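Local coordinates for protein diacylglycerol lipase (Aspergillus oryzae, PDB 5XK2) that probably hydrolyses the ester bonds of mono- and diacylglycerols, as a class 3 lipase of the alpha/beta-hydrolase fold, at residues A[53-58]-A[79-84]; A[22-27]-A[40-45]. One frame throughout, in Å; residues are numbered along the deposited sequence.

Contact 1: residues A[53-58]-A[79-84]; sequences EAAGST and NTNKAI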
# COMPACT_ATOMS: atom_id res chain seq x y z
N GLU A 53 -28.08 -0.54 -8.13
CA GLU A 53 -28.67 -1.43 -9.11
C GLU A 53 -30.19 -1.32 -9.05
O GLU A 53 -30.86 -1.32 -10.08
CB GLU A 53 -28.19 -2.86 -8.88
CG GLU A 53 -26.67 -2.97 -9.01
CD GLU A 53 -26.17 -4.39 -9.01
OE1 GLU A 53 -27.00 -5.29 -9.28
OE2 GLU A 53 -24.97 -4.59 -8.73
N ALA A 54 -30.73 -1.17 -7.84
CA ALA A 54 -32.19 -1.08 -7.67
C ALA A 54 -32.74 0.19 -8.33
O ALA A 54 -33.89 0.22 -8.79
CB ALA A 54 -32.55 -1.09 -6.20
N ALA A 55 -31.91 1.22 -8.38
CA ALA A 55 -32.29 2.49 -8.96
C ALA A 55 -32.19 2.47 -10.49
O ALA A 55 -32.68 3.38 -11.16
CB ALA A 55 -31.42 3.61 -8.39
N GLY A 56 -31.58 1.41 -11.04
CA GLY A 56 -31.44 1.24 -12.47
C GLY A 56 -30.42 2.17 -13.11
O GLY A 56 -30.49 2.48 -14.31
N SER A 57 -29.45 2.62 -12.31
CA SER A 57 -28.55 3.67 -12.79
C SER A 57 -27.70 3.19 -13.94
O SER A 57 -27.22 2.05 -13.95
CB SER A 57 -27.69 4.20 -11.66
OG SER A 57 -28.56 4.63 -10.62
N THR A 58 -27.53 4.07 -14.91
CA THR A 58 -26.94 3.70 -16.20
C THR A 58 -25.73 4.55 -16.55
O THR A 58 -25.78 5.77 -16.40
CB THR A 58 -27.99 3.83 -17.33
OG1 THR A 58 -29.15 3.03 -17.01
CG2 THR A 58 -27.44 3.32 -18.63
N ASN A 79 -32.22 7.81 -12.65
CA ASN A 79 -33.54 8.40 -12.90
C ASN A 79 -34.49 8.16 -11.74
O ASN A 79 -35.56 8.76 -11.65
CB ASN A 79 -34.13 7.84 -14.19
CG ASN A 79 -33.46 8.41 -15.42
OD1 ASN A 79 -33.20 9.62 -15.48
ND2 ASN A 79 -33.18 7.55 -16.41
N THR A 80 -34.09 7.29 -10.82
CA THR A 80 -34.90 7.06 -9.64
C THR A 80 -34.73 8.21 -8.67
O THR A 80 -35.72 8.75 -8.15
CB THR A 80 -34.51 5.74 -8.98
OG1 THR A 80 -34.78 4.69 -9.92
CG2 THR A 80 -35.32 5.50 -7.70
N ASN A 81 -33.49 8.60 -8.45
CA ASN A 81 -33.17 9.67 -7.51
C ASN A 81 -32.94 11.04 -8.16
O ASN A 81 -32.58 12.01 -7.49
CB ASN A 81 -31.96 9.26 -6.69
CG ASN A 81 -32.26 8.06 -5.84
OD1 ASN A 81 -33.05 8.14 -4.90
ND2 ASN A 81 -31.69 6.91 -6.20
N LYS A 82 -33.13 11.08 -9.48
CA LYS A 82 -32.99 12.30 -10.26
C LYS A 82 -31.64 12.95 -10.03
O LYS A 82 -31.54 14.11 -9.61
CB LYS A 82 -34.14 13.27 -9.97
CG LYS A 82 -35.42 12.76 -10.60
CD LYS A 82 -36.60 13.67 -10.35
CE LYS A 82 -36.55 14.91 -11.23
NZ LYS A 82 -37.80 15.70 -11.06
N ALA A 83 -30.60 12.18 -10.30
CA ALA A 83 -29.23 12.63 -10.11
C ALA A 83 -28.36 12.24 -11.27
O ALA A 83 -28.50 11.14 -11.80
CB ALA A 83 -28.66 12.06 -8.81
N ILE A 84 -27.46 13.13 -11.64
CA ILE A 84 -26.36 12.80 -12.53
C ILE A 84 -25.18 12.62 -11.61
O ILE A 84 -24.87 13.49 -10.82
CB ILE A 84 -26.06 13.90 -13.56
CG1 ILE A 84 -27.31 14.23 -14.39
CG2 ILE A 84 -24.85 13.50 -14.42
CD1 ILE A 84 -27.90 13.05 -15.13
O HOH W 1 -32.13 5.09 -13.34
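The polar part of this contact centres on one carbonyl, A55 O, at the C-terminal end of helix 50-55. T80, exposed at the surface, reaches it with its hydroxyl, and OG1 donates a hydrogen bond of 2.8 Å to A55 O. The approach is well bent, with a C=O...OG1 angle of 114° and the donor tilted 23° from the carbonyl plane. T80 OG1 lies beside its own backbone N and opposite the carbonyl carbon (chi1 -62°), which turns the hydroxyl to the helix end and leaves CG2 anti to the backbone N. The same oxygen accepts a second hydrogen bond, from water 1, again with 2.8 Å between A55 O and the water. That water accepts from the backbone N of N79, at 2.8 Å, and so carries the link across to the start of the turn.

A helix end meets a strand-to-strand turn here. On the helix side G56 ends the helix in a Schellman motif: its phi is positive, and G56 N bonds back to E53 O at 3.0 Å. Opposite it, residues 79-82 connect strands 71-78 and 83-89, neighbours in the central sheet, and K82 and A83 facing D78 form a G1 beta bulge. D78 OD1 accepts a hydrogen bond from N81 N, while K82 NZ makes a salt bridge to D144.

Van der Waals contact is slight and gathers round the A55 methyl. Its CB lies 3.8 Å from T80 CB, and the amide end of N81 comes up to it too, with ND2 4.0 Å from A55 CB. N81 also rests on F20 of helix 14-27.

Contact 2: residues A[22-27]-A[40-45]; sequences VQYAAA and EKLNCS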
# COMPACT_ATOMS: atom_id res chain seq x y z
N VAL A 22 -22.31 6.34 -1.11
CA VAL A 22 -21.05 5.60 -1.02
C VAL A 22 -21.07 4.38 -1.95
O VAL A 22 -20.03 3.90 -2.38
CB VAL A 22 -20.74 5.17 0.44
CG1 VAL A 22 -21.76 4.14 0.95
CG2 VAL A 22 -19.29 4.67 0.58
N GLN A 23 -22.26 3.89 -2.30
CA GLN A 23 -22.36 2.76 -3.22
C GLN A 23 -21.93 3.14 -4.64
O GLN A 23 -21.48 2.28 -5.41
CB GLN A 23 -23.78 2.20 -3.22
CG GLN A 23 -24.17 1.55 -1.89
CD GLN A 23 -25.60 1.11 -1.89
OE1 GLN A 23 -26.05 0.47 -2.83
NE2 GLN A 23 -26.35 1.50 -0.86
N TYR A 24 -22.06 4.42 -5.00
CA TYR A 24 -21.50 4.85 -6.28
C TYR A 24 -19.98 4.87 -6.23
O TYR A 24 -19.32 4.52 -7.21
CB TYR A 24 -22.04 6.23 -6.69
CG TYR A 24 -23.45 6.18 -7.24
CD1 TYR A 24 -23.68 5.78 -8.55
CD2 TYR A 24 -24.54 6.52 -6.44
CE1 TYR A 24 -24.96 5.74 -9.06
CE2 TYR A 24 -25.83 6.47 -6.94
CZ TYR A 24 -26.04 6.08 -8.25
OH TYR A 24 -27.31 6.02 -8.78
N ALA A 25 -19.42 5.32 -5.11
CA ALA A 25 -17.99 5.20 -4.90
C ALA A 25 -17.53 3.76 -5.02
O ALA A 25 -16.53 3.47 -5.66
CB ALA A 25 -17.61 5.77 -3.52
N ALA A 26 -18.29 2.85 -4.41
CA ALA A 26 -17.97 1.43 -4.46
C ALA A 26 -17.95 0.93 -5.91
O ALA A 26 -17.09 0.15 -6.30
CB ALA A 26 -18.98 0.62 -3.64
N ALA A 27 -18.91 1.41 -6.70
CA ALA A 27 -19.02 0.99 -8.08
C ALA A 27 -17.80 1.39 -8.94
O ALA A 27 -17.53 0.73 -9.94
CB ALA A 27 -20.31 1.54 -8.69
N GLU A 40 -24.80 0.80 -20.49
CA GLU A 40 -24.64 -0.34 -19.58
C GLU A 40 -25.06 0.03 -18.16
O GLU A 40 -24.78 1.14 -17.69
CB GLU A 40 -23.20 -0.87 -19.60
CG GLU A 40 -22.73 -1.24 -21.02
CD GLU A 40 -21.37 -1.92 -21.06
OE1 GLU A 40 -21.00 -2.58 -20.08
OE2 GLU A 40 -20.69 -1.80 -22.10
N LYS A 41 -25.77 -0.88 -17.50
CA LYS A 41 -26.21 -0.66 -16.10
C LYS A 41 -25.03 -0.76 -15.16
O LYS A 41 -24.20 -1.68 -15.30
CB LYS A 41 -27.26 -1.69 -15.70
CG LYS A 41 -28.54 -1.70 -16.50
CD LYS A 41 -29.25 -0.39 -16.39
CE LYS A 41 -30.75 -0.55 -16.58
NZ LYS A 41 -31.11 -0.91 -17.98
N LEU A 42 -24.90 0.19 -14.23
CA LEU A 42 -23.94 0.03 -13.15
C LEU A 42 -24.24 -1.25 -12.39
O LEU A 42 -25.38 -1.53 -12.09
CB LEU A 42 -24.00 1.22 -12.19
CG LEU A 42 -23.39 2.53 -12.69
CD1 LEU A 42 -23.69 3.61 -11.67
CD2 LEU A 42 -21.88 2.42 -12.91
N ASN A 43 -23.22 -2.04 -12.12
CA ASN A 43 -23.44 -3.20 -11.26
C ASN A 43 -22.14 -3.60 -10.60
O ASN A 43 -21.06 -3.39 -11.16
CB ASN A 43 -24.06 -4.35 -12.05
CG ASN A 43 -23.14 -4.92 -13.08
OD1 ASN A 43 -22.44 -5.91 -12.82
ND2 ASN A 43 -23.11 -4.30 -14.26
N CYS A 44 -22.24 -4.19 -9.41
CA CYS A 44 -21.06 -4.54 -8.65
C CYS A 44 -21.07 -6.04 -8.38
O CYS A 44 -21.93 -6.52 -7.65
CB CYS A 44 -21.01 -3.77 -7.32
SG CYS A 44 -21.21 -1.94 -7.57
N SER A 45 -20.11 -6.73 -8.98
CA SER A 45 -20.02 -8.18 -8.91
C SER A 45 -19.98 -8.71 -7.50
O SER A 45 -20.52 -9.78 -7.24
CB SER A 45 -18.76 -8.66 -9.66
OG SER A 45 -18.87 -8.36 -11.03
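The last turn and a half of helix 14-27, in the N-terminal region of this lipase, packs here against the extended loop that runs from helix 31-34 to helix 50-55. Y24 and L42 make one of two apolar touches. L42 CD1 comes to the edge of the tyrosine ring, near its plane, and sits 3.6 Å from Y24 CE1; the two side chains cross at about a right angle. The ring is brought there by a chi1 of -77°, with CG beside the backbone N and anti to the carbonyl carbon. Its hydroxyl hydrogen-bonds to S57 OG and D78 OD2, so the polar end of this buried side chain is held by two partners.

One turn further along the helix, A27 meets the sulfur of C44. SG is 3.7 Å from A27 CA and 3.8 Å from A27 CB, resting against the backbone as much as the methyl. Since C44 SG is also tied to C49 in a disulfide, the helix packs on a covalently closed loop ahead of helix 50-55. In alpha/beta-hydrolase terms, these residues lie beside the central sheet: A27 and L42 both touch F74 of strand 71-78, and Y24 reaches V150 of strand 146-152.

No hydrogen bond joins the two segments. Within the loop, N43, whose CB points away from the helix, uses ND2 to donate to K41 O at 3.0 Å, with an N-H...O angle of 155° and the acceptor nearly in the amide plane of N43. N43 O in turn accepts from the side-chain amides of N32 and N33.

How the contacts relate
From the N terminus, the chain first lays down helix 14-27, and contact 2 closes the loop through helix 31-34 by bringing 40-45 back against it. Helix 50-55 follows, then strands 58-65 and 71-78, and contact 1 closes this second loop at the turn into strand 83-89. The two loops are in series, neither nested nor crossed, with centres about 11 Å apart on the same side of the chain's centre. They meet directly: besides the S57-Y24 link, E53 OE2 lies 2.8 Å from C44 N, a probable hydrogen bond. Together they tie the N-terminal helices to the edge of the central sheet formed by strands 58-65, 71-78 and 83-89.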